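Local coordinates for protein lovastatin nonaketide synthase, polyketide synthase component (Aspergillus terreus, PDB 7CPX) that builds the nonaketide backbone of lovastatin as an iterative homodimeric polyketide synthase, condensing malonyl units into dihydromonacolin L together with its partner LovC, at residues Gln315-Gly321 and Leu356-Lys362; Leu33-Arg38 and Ala361-Val365; Ser232-Asp236 and Asp328-Ala332; Gln292-Lys297 and Ala334-Phe339; Ile266-Glu272 and Ile444-Tyr448. The protein carries 2 engineered substitutions. All coordinates share one frame. Residue numbers count along the deposited sequence, not the author numbering.

All five contacts lie in the ketosynthase, a thiolase-type fold at the N-terminal end of this multidomain chain. Interactions 1 and 5 pair strands of the same mixed sheet, their centres about 16 Å apart without touching. Interaction 3 packs a turn on helix 327-339, whose later residues form interaction 4; both contacts touch interaction 1, at about 10 and 13 Å between centres. Interaction 2 shares Ala361 and Lys362 with interaction 1 and brings helix 27-35 against the loop before helix 369-386. Along the chain, interactions 1 and 4 are nested within the loop closed by interaction 5. Interaction 1 carries the predicted catalytic His320, interactions 3 and 4 pack close by, and 2 and 5 join more distant parts.

Interaction 1 of 5, residues Gln315-Gly321 and Leu356-Lys362; sequences QFFEAHG and LFVGSAK
Two parallel strands, 316-318 and 356-358, lie with axes 4.6 Å apart at 24°, Phe316 opposite Phe357 and Phe317 opposite Val358 (CA-CA 4.7 and 4.5 Å). Gln315 O accepts Phe357 N at 3.1 Å. Phe316 (chi1 t) lays its ring along the partner, CZ 3.3 Å from Gly359 O. Phe317 N makes a weak 2.7 Å bond to Phe357 O, and Phe317 O receives Gly359 N at 3.0 Å; on the other face from Phe316, Phe317 CB meets Leu356 CD2 at 3.5 Å. Glu318 (t, m) bends toward the partner, so that OE2 accepts Ala361 N at 2.5 Å. Glu318 OE2 and Lys362 NZ form a long, weak salt bridge of 3.5 Å. Ala319 CB touches Val358 CG1 at 3.3 Å. His320 O takes Lys362 NZ at 2.6 Å, the same amine reaching Ser360 OG at 2.8 Å. A predicted catalytic histidine in the loop after a core strand, beside a buried lysine, is characteristic of the thiolase-fold ketosynthase active site; His320 lies near Cys181 and His367.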
# COMPACT_ATOMS: atom_id res chain seq x y z
N GLN A 315 43.72 -29.56 28.09
CA GLN A 315 44.01 -30.37 26.92
C GLN A 315 43.06 -30.10 25.77
O GLN A 315 43.40 -30.38 24.62
CB GLN A 315 43.97 -31.85 27.28
CG GLN A 315 44.89 -32.23 28.44
CD GLN A 315 44.27 -31.94 29.79
OE1 GLN A 315 43.16 -32.39 30.09
NE2 GLN A 315 44.98 -31.18 30.62
N PHE A 316 41.88 -29.56 26.06
CA PHE A 316 40.91 -29.17 25.04
C PHE A 316 40.53 -27.72 25.27
O PHE A 316 40.54 -27.22 26.40
CB PHE A 316 39.67 -30.07 25.08
CG PHE A 316 38.61 -29.67 24.10
CD1 PHE A 316 38.87 -29.65 22.74
CD2 PHE A 316 37.34 -29.33 24.54
CE1 PHE A 316 37.88 -29.29 21.84
CE2 PHE A 316 36.35 -28.97 23.64
CZ PHE A 316 36.63 -28.95 22.29
N PHE A 317 40.20 -27.03 24.18
CA PHE A 317 39.87 -25.60 24.24
C PHE A 317 38.70 -25.35 23.30
O PHE A 317 38.89 -25.25 22.08
CB PHE A 317 41.07 -24.75 23.87
CG PHE A 317 40.90 -23.30 24.21
CD1 PHE A 317 40.16 -22.46 23.39
CD2 PHE A 317 41.49 -22.77 25.34
CE1 PHE A 317 40.01 -21.13 23.71
CE2 PHE A 317 41.34 -21.43 25.66
CZ PHE A 317 40.60 -20.61 24.84
N GLU A 318 37.50 -25.25 23.85
CA GLU A 318 36.34 -24.90 23.04
C GLU A 318 36.45 -23.44 22.65
O GLU A 318 36.02 -22.55 23.38
CB GLU A 318 35.04 -25.18 23.79
CG GLU A 318 33.85 -25.42 22.87
CD GLU A 318 33.37 -24.16 22.17
OE1 GLU A 318 33.65 -23.05 22.67
OE2 GLU A 318 32.70 -24.28 21.12
N ALA A 319 37.05 -23.20 21.49
CA ALA A 319 37.28 -21.84 21.02
C ALA A 319 35.98 -21.21 20.53
O ALA A 319 35.02 -21.89 20.18
CB ALA A 319 38.32 -21.84 19.90
N HIS A 320 35.97 -19.88 20.54
CA HIS A 320 34.88 -19.15 19.91
C HIS A 320 34.65 -19.66 18.49
O HIS A 320 33.52 -19.95 18.10
CB HIS A 320 35.18 -17.66 19.91
CG HIS A 320 34.00 -16.79 19.64
ND1 HIS A 320 32.72 -17.14 20.02
CD2 HIS A 320 33.89 -15.58 19.04
CE1 HIS A 320 31.88 -16.19 19.66
NE2 HIS A 320 32.56 -15.23 19.06
N GLY A 321 35.73 -19.77 17.71
CA GLY A 321 35.70 -20.44 16.42
C GLY A 321 34.46 -20.16 15.60
O GLY A 321 33.70 -21.07 15.28
N LEU A 356 47.54 -28.81 22.03
CA LEU A 356 46.36 -28.34 22.75
C LEU A 356 45.19 -28.31 21.76
O LEU A 356 45.10 -27.40 20.93
CB LEU A 356 46.61 -26.97 23.37
CG LEU A 356 45.47 -26.36 24.19
CD1 LEU A 356 46.02 -25.33 25.15
CD2 LEU A 356 44.42 -25.74 23.30
N PHE A 357 44.31 -29.30 21.86
CA PHE A 357 43.20 -29.40 20.93
C PHE A 357 42.26 -28.21 21.08
O PHE A 357 41.88 -27.84 22.20
CB PHE A 357 42.44 -30.71 21.15
CG PHE A 357 43.20 -31.93 20.72
CD1 PHE A 357 44.07 -32.56 21.59
CD2 PHE A 357 43.04 -32.44 19.45
CE1 PHE A 357 44.76 -33.68 21.20
CE2 PHE A 357 43.74 -33.56 19.05
CZ PHE A 357 44.60 -34.19 19.93
N VAL A 358 41.87 -27.62 19.95
CA VAL A 358 40.95 -26.49 19.92
C VAL A 358 39.80 -26.85 18.99
O VAL A 358 40.02 -27.17 17.82
CB VAL A 358 41.65 -25.21 19.45
CG1 VAL A 358 40.77 -24.00 19.71
CG2 VAL A 358 42.99 -25.04 20.14
N GLY A 359 38.58 -26.80 19.51
CA GLY A 359 37.42 -27.13 18.71
C GLY A 359 36.17 -26.40 19.16
O GLY A 359 35.77 -26.49 20.32
N SER A 360 35.53 -25.70 18.23
CA SER A 360 34.34 -24.91 18.53
C SER A 360 33.09 -25.70 18.19
O SER A 360 32.98 -26.25 17.09
CB SER A 360 34.35 -23.59 17.76
OG SER A 360 33.21 -22.81 18.07
N ALA A 361 32.15 -25.76 19.14
CA ALA A 361 30.89 -26.43 18.88
C ALA A 361 30.13 -25.78 17.74
O ALA A 361 29.29 -26.44 17.11
CB ALA A 361 30.02 -26.42 20.14
N LYS A 362 30.41 -24.51 17.45
CA LYS A 362 29.69 -23.79 16.42
C LYS A 362 29.96 -24.33 15.03
O LYS A 362 29.24 -23.97 14.09
CB LYS A 362 30.06 -22.30 16.50
CG LYS A 362 29.84 -21.72 17.89
CD LYS A 362 30.49 -20.36 18.04
CE LYS A 362 30.93 -20.13 19.48
NZ LYS A 362 32.03 -21.04 19.90

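Interaction 2 of 5, residues Leu33-Arg38 and Ala361-Val365; sequences LLQHPR and AKTVV
Helix 27-35 ends in the first segment: Leu33 to Gln35 are helical, His36 leaves the helix (phi/psi -131/71), and Pro37 and Arg38 continue extended. Opposite, Ala361 to Thr363 have helical phi/psi, and the chain curls so that Ala361 O accepts both Val364 N at 2.8 Å and Val365 N at 2.9 Å. The backbones come nearest at Pro37 and Val364, CA-CA 5.9 Å. No hydrogen bond crosses between them; the contact is apolar. Val364 (chi1 t) is central to the contact, its CG1 lying 3.7 Å from Leu33 CG and 3.7 Å from Pro37 CB. Leu33 (t, p) also places CD2 3.7 Å from Val365 CG1. Leu34 (m, t) bridges the loop with CD2, which lies 4.1 Å from Ala361 CB, 4.2 Å from Val364 CB and 4.2 Å from Val365 CG1. Thus the end of helix 27-35 covers the loop joining strand 356-358 to helix 369-386, while Lys379 of the latter helix touches both Leu34 and Ala361.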
# COMPACT_ATOMS: atom_id res chain seq x y z
N LEU A 33 25.72 -35.83 18.88
CA LEU A 33 25.95 -34.99 17.71
C LEU A 33 27.36 -34.42 17.72
O LEU A 33 28.06 -34.45 16.70
CB LEU A 33 24.92 -33.86 17.68
CG LEU A 33 25.16 -32.72 16.69
CD1 LEU A 33 25.23 -33.25 15.27
CD2 LEU A 33 24.06 -31.68 16.81
N LEU A 34 27.81 -33.90 18.86
CA LEU A 34 29.11 -33.24 18.92
C LEU A 34 30.24 -34.22 18.65
O LEU A 34 31.16 -33.91 17.88
CB LEU A 34 29.29 -32.56 20.27
CG LEU A 34 28.39 -31.35 20.52
CD1 LEU A 34 28.49 -30.89 21.97
CD2 LEU A 34 28.73 -30.22 19.58
N GLN A 35 30.20 -35.40 19.26
CA GLN A 35 31.25 -36.38 19.03
C GLN A 35 31.09 -37.09 17.69
O GLN A 35 32.06 -37.67 17.19
CB GLN A 35 31.28 -37.41 20.16
CG GLN A 35 30.09 -38.36 20.19
CD GLN A 35 30.15 -39.32 21.36
OE1 GLN A 35 31.17 -39.42 22.04
NE2 GLN A 35 29.06 -40.02 21.60
N HIS A 36 29.90 -37.06 17.10
CA HIS A 36 29.63 -37.65 15.79
C HIS A 36 28.89 -36.63 14.95
O HIS A 36 27.69 -36.78 14.66
CB HIS A 36 28.83 -38.95 15.93
CG HIS A 36 29.54 -40.01 16.71
ND1 HIS A 36 30.91 -40.16 16.68
CD2 HIS A 36 29.07 -40.97 17.55
CE1 HIS A 36 31.25 -41.17 17.46
NE2 HIS A 36 30.16 -41.67 18.00
N PRO A 37 29.57 -35.56 14.53
CA PRO A 37 28.88 -34.46 13.87
C PRO A 37 28.31 -34.85 12.51
O PRO A 37 28.81 -35.75 11.84
CB PRO A 37 29.98 -33.39 13.72
CG PRO A 37 31.25 -34.16 13.74
CD PRO A 37 31.02 -35.32 14.66
N ARG A 38 27.25 -34.15 12.13
CA ARG A 38 26.60 -34.32 10.85
C ARG A 38 26.24 -32.95 10.30
O ARG A 38 26.25 -31.95 11.03
CB ARG A 38 25.36 -35.21 10.96
CG ARG A 38 24.44 -34.85 12.12
CD ARG A 38 23.23 -35.75 12.18
NE ARG A 38 22.40 -35.48 13.35
CZ ARG A 38 22.60 -36.00 14.55
NH1 ARG A 38 23.61 -36.83 14.78
NH2 ARG A 38 21.78 -35.68 15.55
N ALA A 361 32.15 -25.76 19.14
CA ALA A 361 30.89 -26.43 18.88
C ALA A 361 30.13 -25.78 17.74
O ALA A 361 29.29 -26.44 17.11
CB ALA A 361 30.02 -26.42 20.14
N LYS A 362 30.41 -24.51 17.45
CA LYS A 362 29.69 -23.79 16.42
C LYS A 362 29.96 -24.33 15.03
O LYS A 362 29.24 -23.97 14.09
CB LYS A 362 30.06 -22.30 16.50
CG LYS A 362 29.84 -21.72 17.89
CD LYS A 362 30.49 -20.36 18.04
CE LYS A 362 30.93 -20.13 19.48
NZ LYS A 362 32.03 -21.04 19.90
N THR A 363 30.98 -25.17 14.87
CA THR A 363 31.17 -25.86 13.59
C THR A 363 30.13 -26.95 13.39
O THR A 363 29.85 -27.33 12.25
CB THR A 363 32.57 -26.46 13.52
OG1 THR A 363 32.74 -27.42 14.58
CG2 THR A 363 33.63 -25.38 13.65
N VAL A 364 29.56 -27.45 14.48
CA VAL A 364 28.61 -28.56 14.42
C VAL A 364 27.18 -28.07 14.60
O VAL A 364 26.29 -28.44 13.83
CB VAL A 364 28.97 -29.62 15.48
CG1 VAL A 364 28.00 -30.79 15.41
CG2 VAL A 364 30.40 -30.09 15.30
N VAL A 365 26.94 -27.25 15.63
CA VAL A 365 25.60 -26.74 15.91
C VAL A 365 25.45 -25.28 15.48
O VAL A 365 24.40 -24.68 15.71
CB VAL A 365 25.26 -26.89 17.40
CG1 VAL A 365 25.36 -28.35 17.82
CG2 VAL A 365 26.16 -26.02 18.26

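Interaction 3 of 5, residues Ser232-Asp236 and Asp328-Ala332; sequences SRMWD and DPQEA
Asp328, in the first turn of helix 327-339, points its CA-CB bond at the turn formed by Arg233 to Asp236. This is a type II beta turn with Met234 at -61/125 and Trp235 at 55/17, and the Trp235 and Asp328 CA atoms are 5.6 Å apart. With chi1 m, Asp328 directs OD2 to Trp235 N, making a nearly straight hydrogen bond of 2.8 Å that fixes the turn to the helix; its CB also lies 3.4 Å from Trp235 CD1. One turn on, Glu331 (t, t) extends alongside the indole, OE1 lying 3.9 Å from Trp235 NE1 near the ring plane, although that carboxylate oxygen is hydrogen-bonded to Gly321 N. Ala332, whose N closes the helical turn on Asp328 O at 2.9 Å, supplies the floor under the indole: its CB makes a CH-pi contact 3.8 Å from the centroid of the six-membered ring, 15° off the normal. Trp235 adopts chi1 m, chi2 13°, which swings the indole over the helix and against Val358. A type II turn carrying a tryptophan thus packs beside the ketosynthase active site, where Glu331 also touches the predicted catalytic His320.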
# COMPACT_ATOMS: atom_id res chain seq x y z
N SER A 232 30.01 -22.09 9.92
CA SER A 232 31.06 -21.42 10.68
C SER A 232 32.33 -22.25 10.54
O SER A 232 32.66 -23.08 11.39
CB SER A 232 30.67 -21.26 12.14
OG SER A 232 29.47 -20.51 12.26
N ARG A 233 33.07 -22.02 9.46
CA ARG A 233 34.30 -22.76 9.19
C ARG A 233 35.39 -22.22 10.11
O ARG A 233 36.13 -21.30 9.76
CB ARG A 233 34.69 -22.63 7.72
CG ARG A 233 33.68 -23.23 6.76
CD ARG A 233 34.21 -23.24 5.34
NE ARG A 233 33.96 -24.52 4.68
CZ ARG A 233 32.83 -24.84 4.06
NH1 ARG A 233 31.82 -23.99 3.99
NH2 ARG A 233 32.71 -26.04 3.50
N MET A 234 35.48 -22.81 11.30
CA MET A 234 36.45 -22.36 12.29
C MET A 234 37.87 -22.52 11.76
O MET A 234 38.27 -23.61 11.34
CB MET A 234 36.27 -23.16 13.58
CG MET A 234 37.37 -22.96 14.61
SD MET A 234 37.13 -24.00 16.06
CE MET A 234 38.70 -23.78 16.88
N TRP A 235 38.62 -21.42 11.78
CA TRP A 235 40.05 -21.39 11.47
C TRP A 235 40.37 -21.97 10.10
O TRP A 235 41.53 -22.29 9.83
CB TRP A 235 40.86 -22.13 12.54
CG TRP A 235 40.77 -21.54 13.92
CD1 TRP A 235 39.88 -20.61 14.35
CD2 TRP A 235 41.61 -21.83 15.04
NE1 TRP A 235 40.10 -20.31 15.67
CE2 TRP A 235 41.17 -21.05 16.12
CE3 TRP A 235 42.70 -22.69 15.23
CZ2 TRP A 235 41.77 -21.09 17.37
CZ3 TRP A 235 43.29 -22.73 16.47
CH2 TRP A 235 42.83 -21.94 17.52
N ASP A 236 39.38 -22.12 9.23
CA ASP A 236 39.59 -22.71 7.92
C ASP A 236 39.84 -21.63 6.87
O ASP A 236 39.44 -20.47 7.03
CB ASP A 236 38.39 -23.56 7.52
CG ASP A 236 38.65 -24.39 6.27
OD1 ASP A 236 39.36 -25.40 6.37
OD2 ASP A 236 38.13 -24.01 5.19
N ASP A 328 38.92 -15.21 13.89
CA ASP A 328 39.58 -16.49 14.16
C ASP A 328 41.08 -16.33 14.34
O ASP A 328 41.63 -16.92 15.29
CB ASP A 328 39.26 -17.48 13.04
CG ASP A 328 37.84 -18.01 13.11
OD1 ASP A 328 37.07 -17.54 13.97
OD2 ASP A 328 37.49 -18.90 12.31
N PRO A 329 41.80 -15.59 13.50
CA PRO A 329 43.24 -15.42 13.75
C PRO A 329 43.54 -14.78 15.09
O PRO A 329 44.50 -15.17 15.76
CB PRO A 329 43.69 -14.52 12.58
CG PRO A 329 42.66 -14.70 11.53
CD PRO A 329 41.37 -14.91 12.26
N GLN A 330 42.72 -13.81 15.51
CA GLN A 330 42.93 -13.19 16.81
C GLN A 330 42.78 -14.21 17.93
O GLN A 330 43.58 -14.25 18.87
CB GLN A 330 41.94 -12.04 17.01
CG GLN A 330 42.08 -10.92 15.99
CD GLN A 330 43.28 -10.03 16.26
OE1 GLN A 330 43.94 -10.14 17.29
NE2 GLN A 330 43.56 -9.12 15.33
N GLU A 331 41.75 -15.06 17.84
CA GLU A 331 41.54 -16.08 18.86
C GLU A 331 42.68 -17.09 18.88
O GLU A 331 43.13 -17.50 19.95
CB GLU A 331 40.21 -16.79 18.62
CG GLU A 331 39.90 -17.85 19.66
CD GLU A 331 38.51 -18.42 19.50
OE1 GLU A 331 37.97 -18.37 18.37
OE2 GLU A 331 37.96 -18.91 20.50
N ALA A 332 43.14 -17.51 17.70
CA ALA A 332 44.25 -18.45 17.65
C ALA A 332 45.50 -17.85 18.26
O ALA A 332 46.23 -18.52 19.00
CB ALA A 332 44.50 -18.88 16.20

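Interaction 4 of 5, residues Gln292-Lys297 and Ala334-Phe339; sequences QEALIK and AIATAF
Segments 292-297 of helix 289-302 and 334-339 of helix 327-339 cross at -41° with their axes 8.3 Å apart at closest approach, a close fit made possible by small residues on the second helix. The backbones are nearest where Glu293 meets Ala334, CA-CA 4.4 Å. Here the Ala334 methyl nestles against the first helix, its CB 3.5 Å from Gln292 CB and 3.5 Å from Glu293 N. The main bump in return is Ile296 (m, t), a knob that fits the hole bounded by Ala334, Ile335, Ala338 and Phe339. Its CG2 rests 3.7 Å from Ala338 CB and 3.6 Å from Phe339 CZ, while CD1 reaches Ile335 CG1 at 4.4 Å. Phe339 (chi1 m) starts away from the first helix, but its ring comes back to wall the hole. Ala338 also fills the dip beside Glu293, with Glu293 CG 3.9 Å from Ala338 CB. At the partly exposed edge, Lys297 has chi1 m and chi2 to chi4 all t, so it stretches out; its CE lies 3.6 Å from Thr337 O, and NZ forms a 2.8 Å salt bridge with Glu293 OE2 on its own helix. No hydrogen bond crosses between the two segments: a buried apolar knob backed by Phe317 and small-residue packing hold them, whereas the charged pair stays at the border within one helix.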
# COMPACT_ATOMS: atom_id res chain seq x y z
N GLN A 292 42.04 -11.38 24.86
CA GLN A 292 41.65 -12.76 25.11
C GLN A 292 42.78 -13.54 25.78
O GLN A 292 42.53 -14.39 26.65
CB GLN A 292 41.23 -13.43 23.81
CG GLN A 292 40.02 -12.77 23.17
CD GLN A 292 39.82 -13.18 21.73
OE1 GLN A 292 40.53 -14.05 21.22
NE2 GLN A 292 38.87 -12.55 21.06
N GLU A 293 44.03 -13.27 25.40
CA GLU A 293 45.16 -13.89 26.07
C GLU A 293 45.19 -13.50 27.54
O GLU A 293 45.41 -14.35 28.42
CB GLU A 293 46.46 -13.49 25.38
CG GLU A 293 47.72 -14.06 26.02
CD GLU A 293 48.98 -13.39 25.51
OE1 GLU A 293 48.87 -12.52 24.62
OE2 GLU A 293 50.08 -13.73 26.00
N ALA A 294 44.99 -12.21 27.83
CA ALA A 294 44.95 -11.76 29.21
C ALA A 294 43.79 -12.41 29.96
O ALA A 294 43.92 -12.77 31.13
CB ALA A 294 44.83 -10.24 29.26
N LEU A 295 42.65 -12.57 29.29
CA LEU A 295 41.51 -13.23 29.91
C LEU A 295 41.86 -14.66 30.30
O LEU A 295 41.57 -15.10 31.42
CB LEU A 295 40.32 -13.22 28.95
CG LEU A 295 39.17 -14.18 29.27
CD1 LEU A 295 38.62 -13.92 30.65
CD2 LEU A 295 38.07 -14.06 28.23
N ILE A 296 42.47 -15.40 29.38
CA ILE A 296 42.81 -16.79 29.65
C ILE A 296 43.81 -16.87 30.80
O ILE A 296 43.66 -17.67 31.73
CB ILE A 296 43.36 -17.47 28.39
CG1 ILE A 296 42.27 -17.51 27.31
CG2 ILE A 296 43.83 -18.87 28.71
CD1 ILE A 296 42.78 -17.87 25.94
N LYS A 297 44.85 -16.02 30.75
CA LYS A 297 45.86 -16.05 31.80
C LYS A 297 45.26 -15.71 33.16
O LYS A 297 45.55 -16.38 34.16
CB LYS A 297 46.99 -15.09 31.46
CG LYS A 297 47.83 -15.53 30.26
CD LYS A 297 48.95 -14.54 29.98
CE LYS A 297 49.87 -15.05 28.88
NZ LYS A 297 50.99 -14.11 28.62
N ALA A 334 45.61 -15.49 20.54
CA ALA A 334 45.40 -15.40 21.98
C ALA A 334 45.64 -16.75 22.64
O ALA A 334 46.32 -16.83 23.68
CB ALA A 334 43.98 -14.90 22.27
N ILE A 335 45.10 -17.82 22.06
CA ILE A 335 45.27 -19.15 22.63
C ILE A 335 46.74 -19.53 22.65
O ILE A 335 47.27 -20.01 23.66
CB ILE A 335 44.43 -20.17 21.85
CG1 ILE A 335 42.94 -19.87 22.03
CG2 ILE A 335 44.73 -21.59 22.33
CD1 ILE A 335 42.04 -20.71 21.16
N ALA A 336 47.44 -19.31 21.53
CA ALA A 336 48.84 -19.69 21.45
C ALA A 336 49.68 -18.90 22.45
O ALA A 336 50.54 -19.48 23.12
CB ALA A 336 49.36 -19.47 20.03
N THR A 337 49.44 -17.60 22.56
CA THR A 337 50.23 -16.77 23.46
C THR A 337 49.87 -16.98 24.92
O THR A 337 50.68 -16.67 25.80
CB THR A 337 50.06 -15.29 23.10
OG1 THR A 337 48.67 -14.95 23.13
CG2 THR A 337 50.61 -15.01 21.72
N ALA A 338 48.68 -17.50 25.21
CA ALA A 338 48.31 -17.78 26.59
C ALA A 338 48.86 -19.13 27.04
O ALA A 338 49.43 -19.24 28.13
CB ALA A 338 46.78 -17.75 26.74
N PHE A 339 48.71 -20.16 26.21
CA PHE A 339 49.20 -21.48 26.54
C PHE A 339 50.61 -21.74 26.04
O PHE A 339 51.21 -22.75 26.42
CB PHE A 339 48.26 -22.55 25.97
CG PHE A 339 46.86 -22.43 26.46
CD1 PHE A 339 46.52 -22.83 27.74
CD2 PHE A 339 45.87 -21.93 25.64
CE1 PHE A 339 45.22 -22.72 28.19
CE2 PHE A 339 44.57 -21.82 26.08
CZ PHE A 339 44.25 -22.21 27.36

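Interaction 5 of 5, residues Ile266-Glu272 and Ile444-Tyr448; sequences IECVIRE and IIEEY
On one face of this antiparallel strand pair, Ile270 and Ile445 form a non-hydrogen-bonded pair, CA-CA 4.4 Å and CG1-CG1 4.4 Å, with Cys268 SG 3.4 Å from Ile445 CG2; helix 369-386 covers them. Toward the start of the first segment, Ile266 (m, t) lays CD1 over the Tyr448 ring in a CH-pi contact, 3.5 Å from its centroid, and Val269 CG2 lies 4.2 Å from Tyr448 CB. Strands 268-272 and 444-446 approach to 4.6 Å at 146°. Val269 N donates to Glu446 O at 2.9 Å, and Glu446 N to Val269 O at 2.8 Å. A classic beta bulge follows: Arg271 N (2.9 Å) and Glu272 N (3.5 Å) both bond weakly to Ile444 O, before Ile444 N meets Glu272 O at 2.7 Å. At the polar edge, extended Arg271 sends NH1 to Glu446 OE2, a 3.1 Å salt bridge; Ala303 O also binds Arg271, and Arg428 shares Glu446. Arg271 and Glu446 thus offset each other's charge, consistent with their burial.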
# COMPACT_ATOMS: atom_id res chain seq x y z
N ILE A 266 27.01 -35.16 39.00
CA ILE A 266 27.78 -34.05 38.44
C ILE A 266 28.09 -34.32 36.98
O ILE A 266 28.55 -35.41 36.62
CB ILE A 266 29.06 -33.83 39.26
CG1 ILE A 266 28.71 -33.20 40.61
CG2 ILE A 266 30.03 -32.97 38.46
CD1 ILE A 266 29.85 -33.21 41.61
N GLU A 267 27.84 -33.32 36.14
CA GLU A 267 28.23 -33.38 34.74
C GLU A 267 29.66 -32.90 34.53
O GLU A 267 30.41 -33.49 33.76
CB GLU A 267 27.27 -32.55 33.88
CG GLU A 267 25.85 -33.08 33.85
CD GLU A 267 25.00 -32.39 32.80
OE1 GLU A 267 25.45 -31.37 32.25
OE2 GLU A 267 23.87 -32.86 32.53
N CYS A 268 30.05 -31.82 35.22
CA CYS A 268 31.43 -31.36 35.14
C CYS A 268 31.66 -30.34 36.24
O CYS A 268 30.75 -30.03 37.01
CB CYS A 268 31.76 -30.77 33.77
SG CYS A 268 30.86 -29.26 33.37
N VAL A 269 32.87 -29.81 36.30
CA VAL A 269 33.27 -28.84 37.31
C VAL A 269 33.78 -27.60 36.59
O VAL A 269 34.84 -27.64 35.95
CB VAL A 269 34.34 -29.41 38.25
CG1 VAL A 269 35.10 -28.28 38.93
CG2 VAL A 269 33.71 -30.32 39.28
N ILE A 270 33.04 -26.50 36.70
CA ILE A 270 33.51 -25.20 36.25
C ILE A 270 34.44 -24.67 37.33
O ILE A 270 33.99 -24.12 38.35
CB ILE A 270 32.35 -24.24 35.97
CG1 ILE A 270 31.40 -24.85 34.94
CG2 ILE A 270 32.88 -22.91 35.47
CD1 ILE A 270 30.19 -24.01 34.64
N ARG A 271 35.75 -24.87 37.14
CA ARG A 271 36.72 -24.45 38.13
C ARG A 271 36.80 -22.93 38.22
O ARG A 271 36.89 -22.37 39.32
CB ARG A 271 38.09 -25.04 37.78
CG ARG A 271 39.22 -24.60 38.69
CD ARG A 271 40.44 -25.47 38.47
NE ARG A 271 41.55 -25.11 39.35
CZ ARG A 271 42.60 -25.88 39.59
NH1 ARG A 271 42.70 -27.09 39.06
NH2 ARG A 271 43.56 -25.44 40.39
N GLU A 272 36.76 -22.25 37.08
CA GLU A 272 36.86 -20.80 37.06
C GLU A 272 36.26 -20.29 35.76
O GLU A 272 36.32 -20.97 34.73
CB GLU A 272 38.31 -20.33 37.20
CG GLU A 272 38.47 -18.82 37.32
CD GLU A 272 37.86 -18.27 38.59
OE1 GLU A 272 37.49 -19.06 39.47
OE2 GLU A 272 37.75 -17.03 38.70
N ILE A 444 37.08 -22.34 32.55
CA ILE A 444 37.92 -23.52 32.71
C ILE A 444 37.05 -24.61 33.31
O ILE A 444 36.44 -24.42 34.37
CB ILE A 444 39.14 -23.22 33.60
CG1 ILE A 444 39.97 -22.09 32.99
CG2 ILE A 444 39.99 -24.47 33.76
CD1 ILE A 444 41.14 -21.65 33.85
N ILE A 445 36.97 -25.75 32.64
CA ILE A 445 36.09 -26.84 33.04
C ILE A 445 36.94 -28.09 33.21
O ILE A 445 38.01 -28.23 32.61
CB ILE A 445 34.96 -27.06 32.02
CG1 ILE A 445 34.28 -25.73 31.72
CG2 ILE A 445 33.95 -28.07 32.55
CD1 ILE A 445 33.14 -25.83 30.74
N GLU A 446 36.45 -29.01 34.04
CA GLU A 446 37.18 -30.23 34.35
C GLU A 446 36.18 -31.35 34.59
O GLU A 446 35.00 -31.11 34.85
CB GLU A 446 38.09 -30.04 35.57
CG GLU A 446 39.11 -28.93 35.42
CD GLU A 446 39.98 -28.77 36.66
OE1 GLU A 446 39.67 -29.41 37.68
OE2 GLU A 446 40.97 -28.02 36.60
N GLU A 447 36.67 -32.58 34.50
CA GLU A 447 35.86 -33.72 34.89
C GLU A 447 35.79 -33.80 36.41
O GLU A 447 36.77 -33.51 37.10
CB GLU A 447 36.45 -35.01 34.33
CG GLU A 447 37.76 -35.44 34.96
CD GLU A 447 38.25 -36.78 34.45
OE1 GLU A 447 37.40 -37.62 34.11
OE2 GLU A 447 39.48 -36.99 34.40
N TYR A 448 34.63 -34.18 36.92
CA TYR A 448 34.52 -34.43 38.35
C TYR A 448 35.15 -35.78 38.67
O TYR A 448 34.72 -36.82 38.15
CB TYR A 448 33.06 -34.40 38.80
CG TYR A 448 32.89 -34.77 40.25
CD1 TYR A 448 33.58 -34.08 41.24
CD2 TYR A 448 32.06 -35.81 40.63
CE1 TYR A 448 33.44 -34.42 42.57
CE2 TYR A 448 31.91 -36.15 41.96
CZ TYR A 448 32.60 -35.46 42.93
OH TYR A 448 32.46 -35.80 44.25